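PDB 5LP5: penicillin-binding protein 2 (Pbp2) from Helicobacter pylori, which probably cross-links peptidoglycan as a transpeptidase during cell-wall synthesis and forms a complex with the cell-shape protein MreC. Local coordinates for residues 53-58 with 64-69; 312-317 with 364-369; 319-324 with 369-374. One frame throughout, in Å; residues are numbered along the deposited sequence.

Contact 1: residues 53-58 with 64-69; sequences RGNITD and LATNEL
Leu64 and Ala65, where the chain turns into the second arm of a beta hairpin, both face Ile56, a classic beta bulge. This hairpin lies in the dimerisation domain of the protein, where 56-57 also pairs in parallel with strand 231-232, and its second arm runs on to MreC, Leu69 packing on Phe182 of the MreC chain. Leu64 N donates to Ile56 O at 3.0 Å, and Ala65 N reaches the same oxygen at 3.2 Å, so one carbonyl takes two nearly straight N-H bonds. The Leu64 side chain, with CG beside its own backbone N (chi1 -64°), runs back over the chain at Asp58, where CD1 lies 3.4 Å from Asp58 N. Ala65 completes the antiparallel hydrogen-bonded pair with Ile56: its carbonyl O receives Ile56 N at 2.9 Å. The side chains of this pair leave the same face of the sheet, the Ala65 methyl meeting Ile56 CB at 3.6 Å and also touching CG1 and CD1. Leu163, from helix 160-163, packs on both Ile56 and Leu64. Farther along, Thr66 lies beside Asn55, the two side chains pointing the same way; Thr66 OG1 donates to Asn55 OD1 at 3.1 Å, coming from well above the carbonyl plane of the amide and not onto a lone pair. Asn67 reaches the chain just before strand 56-57, at Arg53. Its OD1 accepts from Arg151 NH1, which also binds Gly54 O, while its ND2 bonds to Arg53 O at 2.6 Å, lying in the carbonyl plane on a lone pair; the bond is bent on the donor side, N-H...O 132°, with Arg53 O tilted 23° from the Asn67 amide plane.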
loop_
_atom_site.group_PDB
_atom_site.type_symbol
_atom_site.label_atom_id
_atom_site.label_comp_id
_atom_site.label_asym_id
_atom_site.label_seq_id
_atom_site.Cartn_x
_atom_site.Cartn_y
_atom_site.Cartn_z
ATOM N N ARG A 53 -0.229 5.551 -2.896
ATOM C CA ARG A 53 0.655 5.445 -4.072
ATOM C C ARG A 53 0.225 4.331 -4.988
ATOM O O ARG A 53 -0.054 3.233 -4.527
ATOM C CB ARG A 53 2.118 5.253 -3.689
ATOM C CG ARG A 53 3.048 5.252 -4.891
ATOM C CD ARG A 53 4.516 5.173 -4.477
ATOM N NE ARG A 53 5.382 5.031 -5.649
ATOM C CZ ARG A 53 6.026 6.029 -6.249
ATOM N NH1 ARG A 53 5.955 7.273 -5.777
ATOM N NH2 ARG A 53 6.761 5.769 -7.317
ATOM N N GLY A 54 0.182 4.632 -6.286
ATOM C CA GLY A 54 -0.386 3.728 -7.301
ATOM C C GLY A 54 0.300 2.375 -7.428
ATOM O O GLY A 54 1.505 2.249 -7.205
ATOM N N ASN A 55 -0.479 1.361 -7.798
ATOM C CA ASN A 55 0.048 0.010 -7.989
ATOM C C ASN A 55 0.753 -0.112 -9.324
ATOM O O ASN A 55 0.354 0.523 -10.306
ATOM C CB ASN A 55 -1.069 -1.026 -7.974
ATOM C CG ASN A 55 -1.651 -1.253 -6.601
ATOM O OD1 ASN A 55 -1.035 -0.958 -5.582
ATOM N ND2 ASN A 55 -2.862 -1.792 -6.572
ATOM N N ILE A 56 1.781 -0.956 -9.359
ATOM C CA ILE A 56 2.440 -1.296 -10.614
ATOM C C ILE A 56 2.060 -2.716 -11.033
ATOM O O ILE A 56 2.232 -3.681 -10.271
ATOM C CB ILE A 56 3.984 -1.136 -10.549
ATOM C CG1 ILE A 56 4.340 0.315 -10.270
ATOM C CG2 ILE A 56 4.639 -1.547 -11.868
ATOM C CD1 ILE A 56 5.813 0.567 -10.011
ATOM N N THR A 57 1.557 -2.825 -12.263
ATOM C CA THR A 57 1.051 -4.092 -12.772
ATOM C C THR A 57 1.760 -4.563 -14.037
ATOM O O THR A 57 2.009 -3.799 -14.968
ATOM C CB THR A 57 -0.482 -4.068 -13.027
ATOM O OG1 THR A 57 -0.896 -2.790 -13.538
ATOM C CG2 THR A 57 -1.210 -4.326 -11.757
ATOM N N ASP A 58 2.127 -5.836 -13.983
ATOM C CA ASP A 58 2.374 -6.733 -15.124
ATOM C C ASP A 58 1.389 -6.611 -16.316
ATOM O O ASP A 58 0.264 -6.118 -16.210
ATOM C CB ASP A 58 2.330 -8.154 -14.512
ATOM C CG ASP A 58 2.348 -9.256 -15.512
ATOM O OD1 ASP A 58 3.407 -9.866 -15.704
ATOM O OD2 ASP A 58 1.281 -9.556 -16.058
ATOM N N LEU A 64 3.269 -6.309 -9.306
ATOM C CA LEU A 64 4.714 -6.172 -9.209
ATOM C C LEU A 64 5.096 -5.289 -8.031
ATOM O O LEU A 64 6.077 -5.583 -7.319
ATOM C CB LEU A 64 5.270 -5.588 -10.507
ATOM C CG LEU A 64 5.073 -6.475 -11.735
ATOM C CD1 LEU A 64 5.350 -5.723 -13.029
ATOM C CD2 LEU A 64 5.934 -7.715 -11.624
ATOM N N ALA A 65 4.311 -4.223 -7.848
ATOM C CA ALA A 65 4.510 -3.240 -6.781
ATOM C C ALA A 65 3.176 -2.787 -6.204
ATOM O O ALA A 65 2.251 -2.410 -6.932
ATOM C CB ALA A 65 5.290 -2.023 -7.278
ATOM N N THR A 66 3.106 -2.789 -4.881
ATOM C CA THR A 66 1.890 -2.463 -4.185
ATOM C C THR A 66 2.162 -1.863 -2.803
ATOM O O THR A 66 3.308 -1.609 -2.436
ATOM C CB THR A 66 1.008 -3.712 -4.080
ATOM O OG1 THR A 66 -0.293 -3.312 -3.682
ATOM C CG2 THR A 66 1.564 -4.728 -3.101
ATOM N N ASN A 67 1.095 -1.652 -2.030
ATOM C CA ASN A 67 1.200 -1.072 -0.677
ATOM C C ASN A 67 0.616 -1.999 0.413
ATOM O O ASN A 67 -0.357 -2.688 0.171
ATOM C CB ASN A 67 0.464 0.258 -0.660
ATOM C CG ASN A 67 1.027 1.259 -1.646
ATOM O OD1 ASN A 67 2.238 1.310 -1.879
ATOM N ND2 ASN A 67 0.149 2.089 -2.209
ATOM N N GLU A 68 1.222 -2.006 1.599
ATOM C CA GLU A 68 0.747 -2.820 2.731
ATOM C C GLU A 68 0.341 -1.940 3.888
ATOM O O GLU A 68 1.103 -1.076 4.316
ATOM C CB GLU A 68 1.804 -3.796 3.227
ATOM C CG GLU A 68 1.784 -5.115 2.490
ATOM C CD GLU A 68 2.601 -6.192 3.182
ATOM O OE1 GLU A 68 3.160 -5.934 4.273
ATOM O OE2 GLU A 68 2.658 -7.314 2.637
ATOM N N LEU A 69 -0.871 -2.175 4.379
ATOM C CA LEU A 69 -1.416 -1.396 5.461
ATOM C C LEU A 69 -0.797 -1.834 6.778
ATOM O O LEU A 69 -0.915 -2.969 7.201
ATOM C CB LEU A 69 -2.924 -1.560 5.485
ATOM C CG LEU A 69 -3.685 -0.716 6.473
ATOM C CD1 LEU A 69 -3.272 0.745 6.384
ATOM C CD2 LEU A 69 -5.181 -0.869 6.205
#

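Contact 2: residues 312-317 with 364-369; sequences VVKMGV and RESVDV
Lys314 spans the gap to Asp368 with a chain fully extended beyond CG, ending in a salt bridge in which NZ stands 2.9 Å from Asp368 OD1 and meets it nearly along its C-O axis. Asp368 starts out away from the helix that carries Lys314, but CG sits beside the backbone N (chi1 -72°), which brings OD1 back to Lys314 NZ. A weak hydrogen bond to Val367 O, 3.2 Å from Lys314 NZ, holds the same group from the backbone, and Ser366 O also lies 3.2 Å from Lys314 NZ. Ser366 OG approaches Lys314 NZ no closer than 3.6 Å; its stronger partner is Ser311 OG, which NZ also reaches by a weak bond. Ser311 and Lys314 fit the SxxK motif of penicillin-binding proteins, and residues 366-368 probably correspond to the second, SxN-type motif, with aspartate in the last place, so the contact looks like the centre of the transpeptidase active site. Lys513, on strand 511-517, touches Ser366. In the next shell, a helix end positions residues 366-368. Ser366, with positive phi (51°), is the C-prime residue of a Schellman motif ending helix 359-364, Val367 N bonding to Ala362 O and Ser366 N to Ile363 O; the turn that follows puts Ser366 O and Val367 O near Lys314 NZ. Beyond it, Asp368 N is held by Asp348 OD2. On the lysine side, Tyr447 OH bonds to both Val312 O and Gly316 N at the helix start, while Phe371 packs against the Lys314 chain.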
loop_
_atom_site.group_PDB
_atom_site.type_symbol
_atom_site.label_atom_id
_atom_site.label_comp_id
_atom_site.label_asym_id
_atom_site.label_seq_id
_atom_site.Cartn_x
_atom_site.Cartn_y
_atom_site.Cartn_z
ATOM N N VAL A 312 28.282 -8.859 -33.533
ATOM C CA VAL A 312 26.842 -8.543 -33.731
ATOM C C VAL A 312 26.604 -7.347 -34.668
ATOM O O VAL A 312 25.540 -7.210 -35.278
ATOM C CB VAL A 312 26.086 -8.259 -32.397
ATOM C CG1 VAL A 312 26.162 -9.434 -31.452
ATOM C CG2 VAL A 312 26.619 -7.026 -31.704
ATOM N N VAL A 313 27.608 -6.484 -34.762
ATOM C CA VAL A 313 27.530 -5.303 -35.611
ATOM C C VAL A 313 27.636 -5.624 -37.107
ATOM O O VAL A 313 27.325 -4.773 -37.952
ATOM C CB VAL A 313 28.647 -4.306 -35.261
ATOM C CG1 VAL A 313 28.620 -3.967 -33.774
ATOM C CG2 VAL A 313 30.012 -4.858 -35.663
ATOM N N LYS A 314 28.060 -6.847 -37.429
ATOM C CA LYS A 314 28.517 -7.182 -38.779
ATOM C C LYS A 314 27.500 -6.938 -39.877
ATOM O O LYS A 314 27.880 -6.519 -40.969
ATOM C CB LYS A 314 29.034 -8.617 -38.842
ATOM C CG LYS A 314 30.470 -8.715 -38.368
ATOM C CD LYS A 314 30.984 -10.141 -38.242
ATOM C CE LYS A 314 32.423 -10.110 -37.737
ATOM N NZ LYS A 314 33.009 -11.458 -37.567
ATOM N N MET A 315 26.220 -7.180 -39.601
ATOM C CA MET A 315 25.199 -6.903 -40.607
ATOM C C MET A 315 24.956 -5.384 -40.784
ATOM O O MET A 315 24.542 -4.928 -41.859
ATOM C CB MET A 315 23.896 -7.709 -40.368
ATOM C CG MET A 315 23.316 -7.786 -38.950
ATOM S SD MET A 315 23.928 -9.043 -37.786
ATOM C CE MET A 315 24.066 -10.426 -38.886
ATOM N N GLY A 316 25.245 -4.605 -39.746
ATOM C CA GLY A 316 25.247 -3.144 -39.868
ATOM C C GLY A 316 26.424 -2.641 -40.686
ATOM O O GLY A 316 26.284 -1.722 -41.497
ATOM N N VAL A 317 27.579 -3.261 -40.467
ATOM C CA VAL A 317 28.813 -2.957 -41.207
ATOM C C VAL A 317 28.658 -3.337 -42.691
ATOM O O VAL A 317 28.925 -2.542 -43.591
ATOM C CB VAL A 317 30.021 -3.730 -40.606
ATOM C CG1 VAL A 317 31.293 -3.470 -41.395
ATOM C CG2 VAL A 317 30.235 -3.368 -39.144
ATOM N N ARG A 364 27.168 -15.647 -41.658
ATOM C CA ARG A 364 26.914 -17.008 -41.205
ATOM C C ARG A 364 28.010 -17.491 -40.249
ATOM O O ARG A 364 27.736 -17.946 -39.120
ATOM C CB ARG A 364 26.823 -17.957 -42.408
ATOM C CG ARG A 364 26.473 -19.406 -42.043
ATOM C CD ARG A 364 26.871 -20.390 -43.121
ATOM N NE ARG A 364 26.418 -19.950 -44.433
ATOM C CZ ARG A 364 26.854 -20.446 -45.585
ATOM N NH1 ARG A 364 27.758 -21.420 -45.613
ATOM N NH2 ARG A 364 26.377 -19.956 -46.715
ATOM N N GLU A 365 29.257 -17.365 -40.703
ATOM C CA GLU A 365 30.374 -17.989 -40.017
ATOM C C GLU A 365 31.143 -17.013 -39.130
ATOM O O GLU A 365 32.220 -17.353 -38.648
ATOM C CB GLU A 365 31.300 -18.654 -41.039
ATOM C CG GLU A 365 30.674 -19.836 -41.770
ATOM C CD GLU A 365 31.574 -20.426 -42.847
ATOM O OE1 GLU A 365 32.760 -20.053 -42.935
ATOM O OE2 GLU A 365 31.096 -21.271 -43.619
ATOM N N SER A 366 30.578 -15.824 -38.893
ATOM C CA SER A 366 31.200 -14.801 -38.048
ATOM C C SER A 366 32.636 -14.607 -38.537
ATOM O O SER A 366 33.572 -14.633 -37.742
ATOM C CB SER A 366 31.150 -15.223 -36.564
ATOM O OG SER A 366 31.522 -14.182 -35.675
ATOM N N VAL A 367 32.795 -14.433 -39.855
ATOM C CA VAL A 367 34.113 -14.303 -40.487
ATOM C C VAL A 367 34.638 -12.875 -40.361
ATOM O O VAL A 367 33.901 -11.911 -40.574
ATOM C CB VAL A 367 34.082 -14.674 -41.983
ATOM C CG1 VAL A 367 35.438 -14.456 -42.631
ATOM C CG2 VAL A 367 33.667 -16.112 -42.164
ATOM N N ASP A 368 35.925 -12.755 -40.033
ATOM C CA ASP A 368 36.531 -11.467 -39.731
ATOM C C ASP A 368 37.135 -10.809 -40.976
ATOM O O ASP A 368 36.993 -9.595 -41.162
ATOM C CB ASP A 368 37.586 -11.631 -38.630
ATOM C CG ASP A 368 36.972 -11.910 -37.241
ATOM O OD1 ASP A 368 35.818 -11.527 -36.979
ATOM O OD2 ASP A 368 37.642 -12.507 -36.385
ATOM N N VAL A 369 37.793 -11.597 -41.827
ATOM C CA VAL A 369 38.592 -11.024 -42.929
ATOM C C VAL A 369 37.774 -10.316 -44.011
ATOM O O VAL A 369 38.234 -9.320 -44.569
ATOM C CB VAL A 369 39.535 -12.072 -43.572
ATOM C CG1 VAL A 369 40.179 -11.528 -44.844
ATOM C CG2 VAL A 369 40.622 -12.468 -42.582
#

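Contact 3: residues 319-324 with 369-374; sequences LSFLEN and VYFYKF
Helix 319-324 and helix 369-374 run in roughly the same direction, their axes inclined at 37° and 11.4 Å apart at closest approach, with Phe321 CA and Phe374 CA 7.1 Å from each other. Phe321 bridges this wide spacing almost alone, its ring reaching in among Tyr370, Phe371 and Phe374. Phe374 CB sits over the middle of one face of that ring, 3.6 Å from the centroid and close to the ring normal, a CH-pi contact. Because Phe374 CG stands anti to its own carbonyl carbon (chi1 -73°), the phenyl group swings off towards Tyr370, leaving CB to face Phe321; Phe374 CD2 then lies over the centre of the Tyr370 ring. Phe321, Phe371 and Phe374 thus make an aromatic cluster within the helical part of the transpeptidase domain, joining helix 314-324, which carries the lysine of the probable SxxK motif, to helix 369-377, which begins at the end of segment 364-369. Phe371 and Phe321 meet rim to rim, planes at 32°, with Phe371 CD1 3.5 Å from Phe321 CE2. Tyr370 comes in at the edge of the Phe321 ring, near its plane, CE2 lying 4.0 Å from Phe321 CD2. Around the group, Ile333 packs on Tyr370 and Phe374, and Leu325 on Phe374, while Ala362 touches both Tyr370 and Phe371.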
loop_
_atom_site.group_PDB
_atom_site.type_symbol
_atom_site.label_atom_id
_atom_site.label_comp_id
_atom_site.label_asym_id
_atom_site.label_seq_id
_atom_site.Cartn_x
_atom_site.Cartn_y
_atom_site.Cartn_z
ATOM N N LEU A 319 25.941 -3.672 -44.291
ATOM C CA LEU A 319 24.968 -2.774 -44.904
ATOM C C LEU A 319 25.629 -1.481 -45.394
ATOM O O LEU A 319 25.231 -0.921 -46.419
ATOM C CB LEU A 319 23.812 -2.475 -43.943
ATOM C CG LEU A 319 22.767 -1.476 -44.460
ATOM C CD1 LEU A 319 22.036 -2.018 -45.673
ATOM C CD2 LEU A 319 21.782 -1.086 -43.368
ATOM N N SER A 320 26.634 -1.016 -44.665
ATOM C CA SER A 320 27.391 0.158 -45.076
ATOM C C SER A 320 28.239 -0.121 -46.323
ATOM O O SER A 320 28.328 0.723 -47.216
ATOM C CB SER A 320 28.306 0.627 -43.944
ATOM O OG SER A 320 28.787 1.944 -44.192
ATOM N N PHE A 321 28.873 -1.292 -46.380
ATOM C CA PHE A 321 29.668 -1.671 -47.550
ATOM C C PHE A 321 28.829 -1.579 -48.811
ATOM O O PHE A 321 29.187 -0.890 -49.777
ATOM C CB PHE A 321 30.184 -3.113 -47.449
ATOM C CG PHE A 321 31.208 -3.337 -46.377
ATOM C CD1 PHE A 321 31.944 -2.287 -45.841
ATOM C CD2 PHE A 321 31.471 -4.625 -45.940
ATOM C CE1 PHE A 321 32.899 -2.528 -44.873
ATOM C CE2 PHE A 321 32.427 -4.869 -44.974
ATOM C CZ PHE A 321 33.143 -3.821 -44.440
ATOM N N LEU A 322 27.708 -2.295 -48.789
ATOM C CA LEU A 322 26.826 -2.397 -49.944
ATOM C C LEU A 322 26.322 -1.040 -50.371
ATOM O O LEU A 322 26.019 -0.820 -51.543
ATOM C CB LEU A 322 25.626 -3.274 -49.611
ATOM C CG LEU A 322 25.894 -4.729 -49.265
ATOM C CD1 LEU A 322 24.643 -5.338 -48.642
ATOM C CD2 LEU A 322 26.310 -5.480 -50.511
ATOM N N GLU A 323 26.208 -0.137 -49.408
ATOM C CA GLU A 323 25.652 1.175 -49.655
ATOM C C GLU A 323 26.688 2.127 -50.270
ATOM O O GLU A 323 26.367 2.918 -51.166
ATOM C CB GLU A 323 25.124 1.713 -48.334
ATOM C CG GLU A 323 24.465 3.071 -48.380
ATOM C CD GLU A 323 23.847 3.426 -47.049
ATOM O OE1 GLU A 323 24.048 2.670 -46.068
ATOM O OE2 GLU A 323 23.172 4.467 -46.993
ATOM N N ASN A 324 27.934 2.016 -49.812
ATOM C CA ASN A 324 28.958 3.008 -50.117
ATOM C C ASN A 324 29.959 2.575 -51.184
ATOM O O ASN A 324 30.566 3.418 -51.854
ATOM C CB ASN A 324 29.681 3.377 -48.826
ATOM C CG ASN A 324 28.804 4.183 -47.888
ATOM O OD1 ASN A 324 28.352 5.271 -48.242
ATOM N ND2 ASN A 324 28.542 3.646 -46.692
ATOM N N VAL A 369 37.793 -11.597 -41.827
ATOM C CA VAL A 369 38.592 -11.024 -42.929
ATOM C C VAL A 369 37.774 -10.316 -44.011
ATOM O O VAL A 369 38.234 -9.320 -44.569
ATOM C CB VAL A 369 39.535 -12.072 -43.572
ATOM C CG1 VAL A 369 40.179 -11.528 -44.844
ATOM C CG2 VAL A 369 40.622 -12.468 -42.582
ATOM N N TYR A 370 36.575 -10.815 -44.307
ATOM C CA TYR A 370 35.707 -10.149 -45.278
ATOM C C TYR A 370 35.568 -8.667 -44.918
ATOM O O TYR A 370 35.623 -7.795 -45.791
ATOM C CB TYR A 370 34.332 -10.821 -45.313
ATOM C CG TYR A 370 33.307 -10.142 -46.207
ATOM C CD1 TYR A 370 33.197 -10.473 -47.555
ATOM C CD2 TYR A 370 32.445 -9.175 -45.701
ATOM C CE1 TYR A 370 32.240 -9.877 -48.370
ATOM C CE2 TYR A 370 31.485 -8.567 -46.502
ATOM C CZ TYR A 370 31.379 -8.920 -47.836
ATOM O OH TYR A 370 30.429 -8.315 -48.645
ATOM N N PHE A 371 35.405 -8.407 -43.617
ATOM C CA PHE A 371 35.197 -7.058 -43.084
ATOM C C PHE A 371 36.509 -6.320 -42.962
ATOM O O PHE A 371 36.555 -5.115 -43.171
ATOM C CB PHE A 371 34.458 -7.107 -41.734
ATOM C CG PHE A 371 33.099 -7.752 -41.823
ATOM C CD1 PHE A 371 32.006 -7.038 -42.298
ATOM C CD2 PHE A 371 32.920 -9.075 -41.466
ATOM C CE1 PHE A 371 30.763 -7.627 -42.403
ATOM C CE2 PHE A 371 31.682 -9.663 -41.574
ATOM C CZ PHE A 371 30.604 -8.943 -42.047
ATOM N N TYR A 372 37.579 -7.028 -42.635
ATOM C CA TYR A 372 38.909 -6.424 -42.686
ATOM C C TYR A 372 39.206 -5.857 -44.086
ATOM O O TYR A 372 39.661 -4.721 -44.231
ATOM C CB TYR A 372 40.004 -7.434 -42.302
ATOM C CG TYR A 372 40.071 -7.828 -40.830
ATOM C CD1 TYR A 372 39.814 -6.903 -39.814
ATOM C CD2 TYR A 372 40.435 -9.123 -40.457
ATOM C CE1 TYR A 372 39.883 -7.269 -38.479
ATOM C CE2 TYR A 372 40.512 -9.490 -39.124
ATOM C CZ TYR A 372 40.237 -8.560 -38.142
ATOM O OH TYR A 372 40.307 -8.927 -36.822
ATOM N N LYS A 373 38.939 -6.653 -45.115
ATOM C CA LYS A 373 39.298 -6.285 -46.486
ATOM C C LYS A 373 38.514 -5.088 -47.009
ATOM O O LYS A 373 39.113 -4.126 -47.495
ATOM C CB LYS A 373 39.139 -7.477 -47.433
ATOM C CG LYS A 373 40.376 -8.355 -47.469
ATOM C CD LYS A 373 40.211 -9.460 -48.491
ATOM C CE LYS A 373 41.400 -10.404 -48.517
ATOM N NZ LYS A 373 41.207 -11.515 -49.493
ATOM N N PHE A 374 37.186 -5.139 -46.923
ATOM C CA PHE A 374 36.370 -4.021 -47.411
ATOM C C PHE A 374 36.498 -2.806 -46.489
ATOM O O PHE A 374 36.228 -1.674 -46.903
ATOM C CB PHE A 374 34.901 -4.429 -47.597
ATOM C CG PHE A 374 34.670 -5.320 -48.794
ATOM C CD1 PHE A 374 34.623 -4.795 -50.084
ATOM C CD2 PHE A 374 34.505 -6.697 -48.634
ATOM C CE1 PHE A 374 34.420 -5.627 -51.186
ATOM C CE2 PHE A 374 34.290 -7.530 -49.729
ATOM C CZ PHE A 374 34.247 -6.996 -51.008
#

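Overall arrangement
From the N terminus, contact 1 comes first, closing a short hairpin of five intervening residues in the dimerisation domain and pairing strand 56-57 with the start of 63-76. The chain then passes into the transpeptidase domain, where contacts 2 and 3 each close a loop of more than forty residues. These two cross: their segments run 312-317, 319-324, 364-369, 369-374, so contact 3 opens inside the loop of contact 2 and closes after it. They share Val369; their centres are 9 Å apart, and Phe371 packs on Lys314 and Val317 between them. Together they tie helix 314-324 to the 364-369 loop and helix 369-377. Contact 1 lies across the chain's centre, 45 Å from contact 2 centre to centre.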